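Local coordinates for exocyst complex component EXO70 (PDB 2B1E), which forms part of the exocyst, the complex that tethers secretory vesicles to sites of exocytosis, and plays a role in its assembly, at residues D200-S203 and S208-H211; S124-Y129 and S137-I142. All coordinates share one frame; numbering follows the deposited sequence.

Contact 1: D200-S203 and S208-H211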
ATOM      1  N   ASP A 200      14.900  28.730  17.552  1.00 13.38           N
ATOM      2  CA  ASP A 200      14.905  30.189  17.645  1.00 16.18           C
ATOM      3  C   ASP A 200      15.052  30.679  19.084  1.00 14.55           C
ATOM      4  O   ASP A 200      15.691  31.697  19.341  1.00 16.54           O
ATOM      5  CB  ASP A 200      13.604  30.792  17.073  1.00 17.16           C
ATOM      6  CG  ASP A 200      13.634  30.960  15.555  1.00 19.81           C
ATOM      7  OD1 ASP A 200      14.718  30.853  14.938  1.00 15.95           O
ATOM      8  OD2 ASP A 200      12.556  31.223  14.979  1.00 19.46           O
ATOM      9  N   LEU A 201      14.470  29.944  20.019  1.00 13.94           N
ATOM     10  CA  LEU A 201      14.474  30.348  21.423  1.00 12.78           C
ATOM     11  C   LEU A 201      15.737  30.123  22.246  1.00 13.85           C
ATOM     12  O   LEU A 201      15.989  30.862  23.194  1.00 11.50           O
ATOM     13  CB  LEU A 201      13.296  29.687  22.140  1.00 10.75           C
ATOM     14  CG  LEU A 201      11.887  30.142  21.730  1.00 10.85           C
ATOM     15  CD1 LEU A 201      10.848  29.372  22.526  1.00 11.13           C
ATOM     16  CD2 LEU A 201      11.734  31.647  21.986  1.00 14.51           C
ATOM     17  N   TYR A 202      16.526  29.116  21.894  1.00 13.66           N
ATOM     18  CA  TYR A 202      17.736  28.810  22.663  1.00 16.06           C
ATOM     19  C   TYR A 202      19.001  29.007  21.856  1.00 15.61           C
ATOM     20  O   TYR A 202      18.946  29.280  20.658  1.00 12.60           O
ATOM     21  CB  TYR A 202      17.691  27.356  23.136  1.00 16.53           C
ATOM     22  CG  TYR A 202      16.611  27.076  24.147  1.00 18.86           C
ATOM     23  CD1 TYR A 202      16.827  27.305  25.498  1.00 19.80           C
ATOM     24  CD2 TYR A 202      15.373  26.582  23.750  1.00 20.73           C
ATOM     25  CE1 TYR A 202      15.836  27.045  26.433  1.00 22.87           C
ATOM     26  CE2 TYR A 202      14.378  26.319  24.678  1.00 23.21           C
ATOM     27  CZ  TYR A 202      14.616  26.554  26.016  1.00 22.36           C
ATOM     28  OH  TYR A 202      13.634  26.301  26.942  1.00 23.77           O
ATOM     29  N   SER A 203      20.141  28.865  22.526  1.00 16.34           N
ATOM     30  CA  SER A 203      21.426  28.977  21.858  1.00 18.92           C
ATOM     31  C   SER A 203      21.529  27.724  20.997  1.00 17.78           C
ATOM     32  O   SER A 203      20.844  26.733  21.250  1.00 18.86           O
ATOM     33  CB  SER A 203      22.568  29.040  22.881  1.00 17.85           C
ATOM     34  OG  SER A 203      22.499  30.248  23.624  1.00 18.51           O
ATOM     35  N   SER A 208      19.274  21.114  26.562  1.00 22.61           N
ATOM     36  CA  SER A 208      17.874  20.756  26.746  1.00 23.63           C
ATOM     37  C   SER A 208      16.960  20.887  25.525  1.00 22.50           C
ATOM     38  O   SER A 208      15.782  20.529  25.596  1.00 22.03           O
ATOM     39  CB  SER A 208      17.294  21.577  27.897  1.00 24.47           C
ATOM     40  OG  SER A 208      17.451  22.961  27.649  1.00 23.94           O
ATOM     41  N   LYS A 209      17.490  21.387  24.412  1.00 22.01           N
ATOM     42  CA  LYS A 209      16.680  21.569  23.211  1.00 22.56           C
ATOM     43  C   LYS A 209      15.876  20.341  22.797  1.00 23.39           C
ATOM     44  O   LYS A 209      14.647  20.403  22.696  1.00 21.68           O
ATOM     45  CB  LYS A 209      17.552  22.033  22.039  1.00 23.94           C
ATOM     46  CG  LYS A 209      17.989  23.484  22.133  1.00 21.83           C
ATOM     47  CD  LYS A 209      18.965  23.854  21.020  1.00 22.72           C
ATOM     48  CE  LYS A 209      18.318  23.812  19.653  1.00 20.30           C
ATOM     49  NZ  LYS A 209      19.297  24.138  18.575  1.00 16.19           N
ATOM     50  N   PRO A 210      16.550  19.205  22.545  1.00 24.10           N
ATOM     51  CA  PRO A 210      15.756  18.038  22.150  1.00 23.81           C
ATOM     52  C   PRO A 210      14.738  17.616  23.206  1.00 22.99           C
ATOM     53  O   PRO A 210      13.658  17.142  22.872  1.00 21.98           O
ATOM     54  CB  PRO A 210      16.816  16.966  21.867  1.00 25.10           C
ATOM     55  CG  PRO A 210      17.987  17.396  22.674  1.00 25.03           C
ATOM     56  CD  PRO A 210      17.989  18.894  22.528  1.00 24.75           C
ATOM     57  N   HIS A 211      15.075  17.810  24.477  1.00 22.02           N
ATOM     58  CA  HIS A 211      14.167  17.449  25.559  1.00 23.27           C
ATOM     59  C   HIS A 211      12.904  18.317  25.509  1.00 22.53           C
ATOM     60  O   HIS A 211      11.787  17.808  25.592  1.00 21.49           O
ATOM     61  CB  HIS A 211      14.878  17.608  26.906  1.00 27.98           C
ATOM     62  CG  HIS A 211      14.018  17.287  28.090  1.00 30.30           C
ATOM     63  ND1 HIS A 211      13.381  16.074  28.242  1.00 32.95           N
ATOM     64  CD2 HIS A 211      13.705  18.016  29.187  1.00 31.96           C
ATOM     65  CE1 HIS A 211      12.713  16.068  29.382  1.00 32.99           C
ATOM     66  NE2 HIS A 211      12.893  17.236  29.975  1.00 32.25           N
TER
HETATM   67  O   HOH W   1      19.105  26.930  18.707  1.00 16.00           O
HETATM   68  O   HOH W   2      15.076  24.717  28.550  1.00 40.59           O
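Tyr202 and Lys209 meet across the loop that joins helix 180-201 to helix 209-233, a connection at the surface of the elongated, all-helical Exo70 chain. Their CA atoms lie 7.3 Å apart, and the direct touch is between aliphatic carbons: Tyr202 CB stands 4.0 Å from Lys209 CG. Further along the lysine, CD passes 3.4 Å from Ser203 O, and there the chain bends (chi3 66°), turning CE and NZ toward the first helix. NZ reaches back to the C-terminal end of helix 180-201 and the loop after it, with a salt bridge to Asp199 and a hydrogen bond to Gln204 O. Tyr202 is the residue at which the chain leaves helical geometry, and its carbonyl is linked to the second helix through water: water 1 accepts from Lys209 NZ at 2.8 Å and can donate to Tyr202 O at 3.1 Å. With an alanine here in place of Lys209, Asp199 would probably lose this salt-bridge partner and water 1 the donor that holds it beside Tyr202 O. A second water bridges the two sides at the far end of the tyrosine. There the phenol OH lies 2.7 Å from water 2, which is 3.1 Å from Ser208 OG. Leu127 and Leu143, from two preceding helices, pack against the Tyr202 side chain.

Contact 2: S124-Y129 and S137-I142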
ATOM      1  N   SER A 124      13.073  34.562  24.781  1.00 13.13           N
ATOM      2  CA  SER A 124      14.426  34.089  25.051  1.00 13.52           C
ATOM      3  C   SER A 124      15.048  34.779  26.246  1.00 13.02           C
ATOM      4  O   SER A 124      15.744  34.140  27.039  1.00 11.98           O
ATOM      5  CB  SER A 124      15.328  34.288  23.827  1.00 13.92           C
ATOM      6  OG  SER A 124      14.925  33.443  22.765  1.00 14.78           O
ATOM      7  N   TRP A 125      14.812  36.086  26.371  1.00 10.59           N
ATOM      8  CA  TRP A 125      15.358  36.844  27.482  1.00 10.17           C
ATOM      9  C   TRP A 125      14.814  36.335  28.810  1.00  9.97           C
ATOM     10  O   TRP A 125      15.538  36.282  29.796  1.00  9.32           O
ATOM     11  CB  TRP A 125      15.031  38.337  27.333  1.00 11.02           C
ATOM     12  CG  TRP A 125      15.732  39.217  28.339  1.00 12.97           C
ATOM     13  CD1 TRP A 125      15.247  39.641  29.546  1.00 13.83           C
ATOM     14  CD2 TRP A 125      17.050  39.762  28.226  1.00 13.81           C
ATOM     15  NE1 TRP A 125      16.183  40.414  30.190  1.00 15.68           N
ATOM     16  CE2 TRP A 125      17.300  40.505  29.403  1.00 15.56           C
ATOM     17  CE3 TRP A 125      18.049  39.690  27.247  1.00 13.77           C
ATOM     18  CZ2 TRP A 125      18.511  41.177  29.628  1.00 15.22           C
ATOM     19  CZ3 TRP A 125      19.259  40.360  27.471  1.00 16.34           C
ATOM     20  CH2 TRP A 125      19.474  41.091  28.655  1.00 14.46           C
ATOM     21  N   ILE A 126      13.537  35.968  28.831  1.00  8.87           N
ATOM     22  CA  ILE A 126      12.913  35.492  30.052  1.00  9.09           C
ATOM     23  C   ILE A 126      13.381  34.077  30.385  1.00  9.32           C
ATOM     24  O   ILE A 126      13.614  33.755  31.553  1.00 10.66           O
ATOM     25  CB  ILE A 126      11.365  35.596  29.950  1.00  9.90           C
ATOM     26  CG1 ILE A 126      10.964  37.078  29.916  1.00  8.04           C
ATOM     27  CG2 ILE A 126      10.691  34.917  31.162  1.00  5.23           C
ATOM     28  CD1 ILE A 126       9.486  37.318  29.623  1.00 10.90           C
ATOM     29  N   LEU A 127      13.542  33.240  29.365  1.00  9.93           N
ATOM     30  CA  LEU A 127      14.045  31.885  29.583  1.00  9.20           C
ATOM     31  C   LEU A 127      15.433  31.971  30.191  1.00 10.29           C
ATOM     32  O   LEU A 127      15.749  31.262  31.148  1.00  9.76           O
ATOM     33  CB  LEU A 127      14.130  31.117  28.266  1.00 10.98           C
ATOM     34  CG  LEU A 127      12.791  30.577  27.782  1.00 12.28           C
ATOM     35  CD1 LEU A 127      12.897  30.229  26.316  1.00 12.87           C
ATOM     36  CD2 LEU A 127      12.380  29.366  28.630  1.00 10.60           C
ATOM     37  N   ASP A 128      16.269  32.834  29.617  1.00 10.95           N
ATOM     38  CA  ASP A 128      17.623  33.018  30.121  1.00 14.07           C
ATOM     39  C   ASP A 128      17.603  33.565  31.539  1.00 12.77           C
ATOM     40  O   ASP A 128      18.397  33.157  32.387  1.00 13.52           O
ATOM     41  CB  ASP A 128      18.421  33.957  29.217  1.00 14.35           C
ATOM     42  CG  ASP A 128      18.935  33.262  27.962  1.00 19.91           C
ATOM     43  OD1 ASP A 128      19.434  32.118  28.067  1.00 21.88           O
ATOM     44  OD2 ASP A 128      18.856  33.864  26.875  1.00 21.06           O
ATOM     45  N   TYR A 129      16.700  34.498  31.802  1.00 11.90           N
ATOM     46  CA  TYR A 129      16.602  35.042  33.150  1.00  9.73           C
ATOM     47  C   TYR A 129      16.347  33.904  34.154  1.00 10.44           C
ATOM     48  O   TYR A 129      17.050  33.766  35.159  1.00  9.77           O
ATOM     49  CB  TYR A 129      15.441  36.041  33.250  1.00  6.59           C
ATOM     50  CG  TYR A 129      15.240  36.543  34.669  1.00 10.34           C
ATOM     51  CD1 TYR A 129      15.964  37.635  35.160  1.00 10.67           C
ATOM     52  CD2 TYR A 129      14.379  35.873  35.549  1.00  8.33           C
ATOM     53  CE1 TYR A 129      15.835  38.044  36.494  1.00 11.32           C
ATOM     54  CE2 TYR A 129      14.250  36.270  36.865  1.00  8.84           C
ATOM     55  CZ  TYR A 129      14.977  37.351  37.333  1.00  9.82           C
ATOM     56  OH  TYR A 129      14.837  37.717  38.646  1.00 11.21           O
ATOM     57  N   SER A 137      13.968  24.538  35.005  1.00 19.73           N
ATOM     58  CA  SER A 137      12.920  23.538  34.786  1.00 20.64           C
ATOM     59  C   SER A 137      11.531  24.149  34.891  1.00 18.39           C
ATOM     60  O   SER A 137      10.630  23.795  34.133  1.00 19.67           O
ATOM     61  CB  SER A 137      13.052  22.371  35.779  1.00 20.40           C
ATOM     62  OG  SER A 137      12.736  22.772  37.105  1.00 23.08           O
ATOM     63  N   ILE A 138      11.372  25.081  35.818  1.00 16.68           N
ATOM     64  CA  ILE A 138      10.095  25.751  36.042  1.00 15.94           C
ATOM     65  C   ILE A 138       9.607  26.534  34.815  1.00 14.82           C
ATOM     66  O   ILE A 138       8.468  26.372  34.373  1.00 13.66           O
ATOM     67  CB  ILE A 138      10.204  26.710  37.259  1.00 18.76           C
ATOM     68  CG1 ILE A 138      10.705  25.935  38.481  1.00 22.37           C
ATOM     69  CG2 ILE A 138       8.855  27.338  37.563  1.00 18.03           C
ATOM     70  CD1 ILE A 138      11.153  26.807  39.637  1.00 24.71           C
ATOM     71  N   ILE A 139      10.462  27.381  34.254  1.00 13.96           N
ATOM     72  CA  ILE A 139      10.042  28.156  33.089  1.00 12.81           C
ATOM     73  C   ILE A 139       9.927  27.240  31.868  1.00 13.49           C
ATOM     74  O   ILE A 139       9.134  27.492  30.957  1.00 12.48           O
ATOM     75  CB  ILE A 139      11.015  29.349  32.821  1.00 10.71           C
ATOM     76  CG1 ILE A 139      10.399  30.299  31.795  1.00 12.60           C
ATOM     77  CG2 ILE A 139      12.358  28.853  32.340  1.00 10.38           C
ATOM     78  CD1 ILE A 139       9.138  30.969  32.280  1.00 11.01           C
ATOM     79  N   GLN A 140      10.693  26.155  31.858  1.00 13.32           N
ATOM     80  CA  GLN A 140      10.625  25.215  30.744  1.00 15.79           C
ATOM     81  C   GLN A 140       9.261  24.506  30.749  1.00 14.79           C
ATOM     82  O   GLN A 140       8.644  24.343  29.695  1.00 13.21           O
ATOM     83  CB  GLN A 140      11.759  24.190  30.839  1.00 16.90           C
ATOM     84  CG  GLN A 140      11.838  23.250  29.649  1.00 21.91           C
ATOM     85  CD  GLN A 140      13.014  22.301  29.749  1.00 24.11           C
ATOM     86  OE1 GLN A 140      14.148  22.729  29.960  1.00 22.57           O
ATOM     87  NE2 GLN A 140      12.749  21.005  29.593  1.00 27.11           N
ATOM     88  N   ASP A 141       8.795  24.097  31.934  1.00 15.51           N
ATOM     89  CA  ASP A 141       7.488  23.438  32.056  1.00 15.98           C
ATOM     90  C   ASP A 141       6.359  24.373  31.609  1.00 14.89           C
ATOM     91  O   ASP A 141       5.374  23.929  31.015  1.00 14.56           O
ATOM     92  CB  ASP A 141       7.230  22.973  33.492  1.00 20.67           C
ATOM     93  CG  ASP A 141       8.156  21.835  33.923  1.00 22.85           C
ATOM     94  OD1 ASP A 141       8.549  21.008  33.070  1.00 23.84           O
ATOM     95  OD2 ASP A 141       8.475  21.765  35.129  1.00 24.88           O
ATOM     96  N   ILE A 142       6.503  25.665  31.891  1.00 14.49           N
ATOM     97  CA  ILE A 142       5.512  26.657  31.473  1.00 14.46           C
ATOM     98  C   ILE A 142       5.526  26.768  29.949  1.00 14.96           C
ATOM     99  O   ILE A 142       4.469  26.763  29.306  1.00 14.92           O
ATOM    100  CB  ILE A 142       5.801  28.049  32.110  1.00 14.08           C
ATOM    101  CG1 ILE A 142       5.418  28.024  33.586  1.00 13.49           C
ATOM    102  CG2 ILE A 142       4.989  29.149  31.400  1.00 13.40           C
ATOM    103  CD1 ILE A 142       5.979  29.170  34.399  1.00 13.33           C
TER
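Leu127 and Ile139 form the close part of a small apolar contact between helix 117-132 and helix 136-155, consecutive helices joined by a short turn. Their CA atoms are 6.5 Å apart, the shortest such spacing between 124-129 and 137-142. The leucine works with one branch: CD2 lies 3.7 Å from Ile139 CG2 and 3.8 Å from Ile139 CG1, so a single methyl rests against both arms of the beta-branched side chain. Ile139 points its CB toward the other helix, and with CG1 anti to the backbone N (chi1 -168°) it turns CG2 as well as CG1 to the leucine. The two side chains meet at a slant rather than running alongside each other. Ile126 marks the looser part. Its CG2 comes only to 4.4 Å from Ile139 CD1, while the end of its longer branch leads away from the partner helix. Phe90 of helix 66-94 touches Ile126, Leu127 and Ile139 alike. The solvent side is quite different: Asp128 turns away from 137-142, and it is exposed, as are Ser137 and Asp141 on the second helix. Gln140, though buried, uses its amide elsewhere, donating from NE2 to Gln215 of helix 209-233. The packing joins helices 117-132 and 136-155 to each other, with Phe90 completing the apolar patch from a third helix. Because methyl and methylene groups make the whole direct contact, its cohesion probably comes from dispersion and the exclusion of water, with shape rather than bond direction setting how these side chains meet.

Contact 2 and contact 1 follow one another along the chain, each joining two consecutive helices, and their centres are about 11 Å apart. They also touch directly. Ser124 OG of contact 2 lies 2.8 Å from Leu201 O, a probable hydrogen bond to the last turn of helix 180-201, while Leu127 CD2 is 3.7 Å from Tyr202 OH. From the second segments, His211 CD2 packs 3.2 Å from Gln140 NE2, bringing the start of helix 209-233 against helix 136-155. The two helix connections therefore meet through both of their segments, the buried apolar contact 2 backing the water-bridged surface contact 1.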